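Side-chain contacts in mRNA export factor (Human herpesvirus 1, PDB 4YXP), which regulates viral gene expression, exports intronless viral mRNAs from the nucleus and inhibits host splicing, acting as a homodimer whose folded C-terminal part is described here: residues R179-L182 with A183-K186; P83-Y86 with R87-G91. All coordinates share one frame; numbering follows the deposited sequence.

In the fold
The two contacts lie in series along the chain, both in the largely helical folded part of the protein. Interaction 2 comes first, on consecutive turns of helix 75-91. Interaction 1 follows about ninety residues later, in the connection between helix 173-179 and helix 188-204, inside the sequence range of the CHC2-type zinc finger but away from the metal. Their centres are 32 Å apart, and their nearest atoms about 20 Å, so they do not touch. Each is a local contact that also meets the second subunit: interaction 1 near the start of its folded piece, Asp6 to Thr12, interaction 2 at its Tyr268. Both regions therefore take part in the intertwined dimer.

Interaction 1 of 2, residues R179-L182 with A183-K186; sequences RRRL and ADIK
The Arg179 guanidinium meets the Asp184 carboxylate side-on, across the turn that follows helix 173-179. This is a bidentate salt bridge. NE of Arg179 donates to OD2 of Asp184 at 2.9 Å, almost straight at 175°. NH2 of Arg179 reaches OD1 of Asp184 at a longer 3.3 Å. Both oxygens are met on their syn sides, and the two flat groups are nearly coplanar, 25° apart. The bend of the arginine at chi3 (55°) turns its NE edge to the acid. The Arg181 guanidinium lies over one face of the Arg179 guanidinium, not centred over it. The nearby carboxylate probably eases the repulsion between these two charges.

Asp184 OD2 has a second partner. A water donates to it and accepts from Arg181 N at 2.9 Å. The acid is thus tied to the side chain of one residue and, through water, to the backbone of another. Next to it the chain makes a short 3-10 turn, in which Asp184 N bonds to Arg181 O at 3.0 Å and Ile185 N bonds to Leu182 O. Leu182 and Ile185 lie side by side on this turn, with CD2 of Leu182 4.1 Å from CD1 of Ile185.

Arg180, with positive phi, is the first residue to leave helical geometry. Leu182 packs on Arg198 of helix 188-204, and Ile185 on Phe191 and Val194. Asp6 of the second subunit accepts from the Leu182 and Ala183 amides, so the turn sits between helix 188-204 and the start of the partner's folded piece.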
loop_
_atom_site.group_PDB
_atom_site.type_symbol
_atom_site.label_atom_id
_atom_site.label_comp_id
_atom_site.label_asym_id
_atom_site.label_seq_id
_atom_site.Cartn_x
_atom_site.Cartn_y
_atom_site.Cartn_z
ATOM N N ARG B 179 -7.584 -2.494 18.603
ATOM C CA ARG B 179 -7.522 -2.454 20.062
ATOM C C ARG B 179 -6.490 -1.441 20.549
ATOM O O ARG B 179 -6.726 -0.724 21.523
ATOM C CB ARG B 179 -7.201 -3.847 20.611
ATOM C CG ARG B 179 -8.331 -4.854 20.417
ATOM C CD ARG B 179 -7.834 -6.286 20.523
ATOM N NE ARG B 179 -7.122 -6.539 21.776
ATOM C CZ ARG B 179 -7.679 -7.019 22.885
ATOM N NH1 ARG B 179 -8.976 -7.315 22.926
ATOM N NH2 ARG B 179 -6.932 -7.206 23.965
ATOM N N ARG B 180 -5.351 -1.391 19.867
ATOM C CA ARG B 180 -4.307 -0.410 20.162
ATOM C C ARG B 180 -3.907 -0.426 21.639
ATOM O O ARG B 180 -3.879 0.616 22.297
ATOM C CB ARG B 180 -4.776 0.990 19.750
ATOM C CG ARG B 180 -5.048 1.126 18.250
ATOM C CD ARG B 180 -5.381 2.561 17.848
ATOM N NE ARG B 180 -6.724 2.966 18.265
ATOM C CZ ARG B 180 -7.823 2.826 17.527
ATOM N NH1 ARG B 180 -7.763 2.283 16.317
ATOM N NH2 ARG B 180 -8.993 3.232 18.003
ATOM N N ARG B 181 -3.589 -1.615 22.146
ATOM C CA ARG B 181 -3.218 -1.795 23.548
ATOM C C ARG B 181 -1.762 -2.220 23.683
ATOM O O ARG B 181 -1.316 -3.159 23.027
ATOM C CB ARG B 181 -4.113 -2.841 24.219
ATOM C CG ARG B 181 -5.572 -2.453 24.312
ATOM C CD ARG B 181 -6.382 -3.542 24.994
ATOM N NE ARG B 181 -7.811 -3.411 24.721
ATOM C CZ ARG B 181 -8.754 -4.170 25.268
ATOM N NH1 ARG B 181 -8.431 -5.122 26.135
ATOM N NH2 ARG B 181 -10.027 -3.974 24.951
ATOM N N LEU B 182 -1.026 -1.530 24.545
ATOM C CA LEU B 182 0.367 -1.868 24.792
ATOM C C LEU B 182 0.500 -3.303 25.290
ATOM O O LEU B 182 1.486 -3.979 25.001
ATOM C CB LEU B 182 0.974 -0.903 25.809
ATOM C CG LEU B 182 0.965 0.572 25.407
ATOM C CD1 LEU B 182 1.421 1.428 26.572
ATOM C CD2 LEU B 182 1.843 0.813 24.183
ATOM N N ALA B 183 -0.503 -3.763 26.032
ATOM C CA ALA B 183 -0.482 -5.099 26.622
ATOM C C ALA B 183 -0.543 -6.200 25.563
ATOM O O ALA B 183 -0.270 -7.361 25.862
ATOM C CB ALA B 183 -1.635 -5.255 27.607
ATOM N N ASP B 184 -0.904 -5.840 24.334
ATOM C CA ASP B 184 -0.954 -6.805 23.235
ATOM C C ASP B 184 0.409 -6.977 22.560
ATOM O O ASP B 184 0.599 -7.886 21.754
ATOM C CB ASP B 184 -1.985 -6.377 22.185
ATOM C CG ASP B 184 -3.420 -6.537 22.666
ATOM O OD1 ASP B 184 -3.648 -7.245 23.671
ATOM O OD2 ASP B 184 -4.325 -5.962 22.023
ATOM N N ILE B 185 1.352 -6.099 22.883
ATOM C CA ILE B 185 2.678 -6.147 22.275
ATOM C C ILE B 185 3.497 -7.267 22.909
ATOM O O ILE B 185 3.793 -7.231 24.106
ATOM C CB ILE B 185 3.393 -4.789 22.405
ATOM C CG1 ILE B 185 2.575 -3.702 21.693
ATOM C CG2 ILE B 185 4.808 -4.874 21.837
ATOM C CD1 ILE B 185 3.138 -2.295 21.825
ATOM N N LYS B 186 3.861 -8.258 22.101
ATOM C CA LYS B 186 4.635 -9.401 22.585
ATOM C C LYS B 186 5.786 -9.757 21.645
ATOM O O LYS B 186 6.519 -10.713 21.887
ATOM C CB LYS B 186 3.726 -10.618 22.766
ATOM C CG LYS B 186 2.601 -10.427 23.773
ATOM C CD LYS B 186 3.123 -10.182 25.186
ATOM C CE LYS B 186 1.977 -9.957 26.160
ATOM N NZ LYS B 186 2.428 -9.392 27.463
HETATM O O HOH W 1 -3.507 -3.846 20.341
#

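Interaction 2 of 2, residues P83-Y86 with R87-G91; sequences PSLY and RTFAG
Leu85 lies over the face of the Phe89 ring, an i to i+4 CH-pi contact along the alpha helix 75-91. This is the tightly packed side. CG of Leu85 is 4.1 Å from the ring centroid, 26° off the ring normal. The nearest ring atom is CZ of Phe89, 3.7 Å from that CG, and both leucine methyls also approach this outer end of the ring. With chi1 at -73°, Phe89 swings its ring back along the helix over the preceding turn. Leu85 O lies over the same ring, displaced from the ring centre. That oxygen also accepts from Phe89 N at 2.9 Å.

Both side chains are buried. Leu85 packs on Trp125 of helix 112-132 and on Leu59, while Phe89 touches Pro141 and Ile142. Tyr268 of the second subunit meets the Phe89 ring edge-to-face and also packs on Leu85. It belongs to the C-terminal region important for homodimerization, so this pair forms part of the dimer contact. Tyr86 is packed as well: its side chain meets Cys129 of helix 112-132 and Arg137, and its hydroxyl is hydrogen-bonded to Pro135 O. Regular backbone bonds run through the same turns, such as Ala90 N to Tyr86 O at 3.0 Å.

The polar side is looser. Arg87 is exposed, and its chain, bent at chi3, brings one guanidinium face over Ser84 CA. NH1 of Arg87 is still 3.9 Å from that atom, a grazing contact. Ser84 and Thr88, also one turn apart, are bridged by one water: it lies 2.9 Å from Ser84 OG and 2.7 Å from Thr88 OG1.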
loop_
_atom_site.group_PDB
_atom_site.type_symbol
_atom_site.label_atom_id
_atom_site.label_comp_id
_atom_site.label_asym_id
_atom_site.label_seq_id
_atom_site.Cartn_x
_atom_site.Cartn_y
_atom_site.Cartn_z
ATOM N N PRO B 83 16.762 18.888 17.453
ATOM C CA PRO B 83 16.053 20.096 17.891
ATOM C C PRO B 83 16.007 21.202 16.835
ATOM O O PRO B 83 15.014 21.926 16.760
ATOM C CB PRO B 83 16.856 20.535 19.118
ATOM C CG PRO B 83 17.381 19.254 19.672
ATOM C CD PRO B 83 17.719 18.419 18.469
ATOM N N SER B 84 17.057 21.322 16.030
ATOM C CA SER B 84 17.115 22.340 14.985
ATOM C C SER B 84 16.024 22.125 13.936
ATOM O O SER B 84 15.302 23.052 13.570
ATOM C CB SER B 84 18.490 22.337 14.313
ATOM O OG SER B 84 18.524 23.232 13.217
ATOM N N LEU B 85 15.913 20.896 13.447
ATOM C CA LEU B 85 14.912 20.577 12.437
ATOM C C LEU B 85 13.518 20.760 13.028
ATOM O O LEU B 85 12.610 21.274 12.368
ATOM C CB LEU B 85 15.102 19.148 11.923
ATOM C CG LEU B 85 14.145 18.685 10.819
ATOM C CD1 LEU B 85 14.338 19.504 9.556
ATOM C CD2 LEU B 85 14.337 17.196 10.529
ATOM N N TYR B 86 13.366 20.334 14.279
ATOM C CA TYR B 86 12.111 20.461 15.011
ATOM C C TYR B 86 11.674 21.917 15.024
ATOM O O TYR B 86 10.517 22.237 14.757
ATOM C CB TYR B 86 12.289 19.929 16.438
ATOM C CG TYR B 86 11.059 19.967 17.320
ATOM C CD1 TYR B 86 10.583 21.164 17.837
ATOM C CD2 TYR B 86 10.399 18.799 17.670
ATOM C CE1 TYR B 86 9.467 21.199 18.655
ATOM C CE2 TYR B 86 9.281 18.823 18.489
ATOM C CZ TYR B 86 8.821 20.025 18.978
ATOM O OH TYR B 86 7.715 20.056 19.798
ATOM N N ARG B 87 12.625 22.793 15.334
ATOM C CA ARG B 87 12.379 24.225 15.414
ATOM C C ARG B 87 11.947 24.783 14.053
ATOM O O ARG B 87 11.064 25.635 13.968
ATOM C CB ARG B 87 13.643 24.931 15.922
ATOM C CG ARG B 87 13.402 26.259 16.603
ATOM C CD ARG B 87 14.514 26.588 17.600
ATOM N NE ARG B 87 15.822 26.741 16.962
ATOM C CZ ARG B 87 16.866 25.930 17.131
ATOM N NH1 ARG B 87 16.796 24.866 17.928
ATOM N NH2 ARG B 87 18.004 26.189 16.499
ATOM N N THR B 88 12.567 24.283 12.990
ATOM C CA THR B 88 12.230 24.695 11.630
ATOM C C THR B 88 10.801 24.270 11.256
ATOM O O THR B 88 10.043 25.055 10.679
ATOM C CB THR B 88 13.246 24.111 10.616
ATOM O OG1 THR B 88 14.537 24.689 10.856
ATOM C CG2 THR B 88 12.829 24.393 9.174
ATOM N N PHE B 89 10.439 23.031 11.579
ATOM C CA PHE B 89 9.073 22.557 11.366
ATOM C C PHE B 89 8.062 23.445 12.082
ATOM O O PHE B 89 7.112 23.936 11.475
ATOM C CB PHE B 89 8.901 21.119 11.869
ATOM C CG PHE B 89 9.555 20.069 11.007
ATOM C CD1 PHE B 89 9.869 20.314 9.679
ATOM C CD2 PHE B 89 9.841 18.823 11.535
ATOM C CE1 PHE B 89 10.461 19.337 8.903
ATOM C CE2 PHE B 89 10.433 17.844 10.765
ATOM C CZ PHE B 89 10.745 18.100 9.447
ATOM N N ALA B 90 8.267 23.637 13.381
ATOM C CA ALA B 90 7.300 24.335 14.222
ATOM C C ALA B 90 7.180 25.810 13.852
ATOM O O ALA B 90 6.114 26.407 13.988
ATOM C CB ALA B 90 7.684 24.194 15.687
ATOM N N GLY B 91 8.277 26.391 13.382
ATOM C CA GLY B 91 8.324 27.816 13.109
ATOM C C GLY B 91 7.749 28.219 11.764
ATOM O O GLY B 91 7.603 29.407 11.484
HETATM O O HOH W 2 16.913 23.395 10.819
#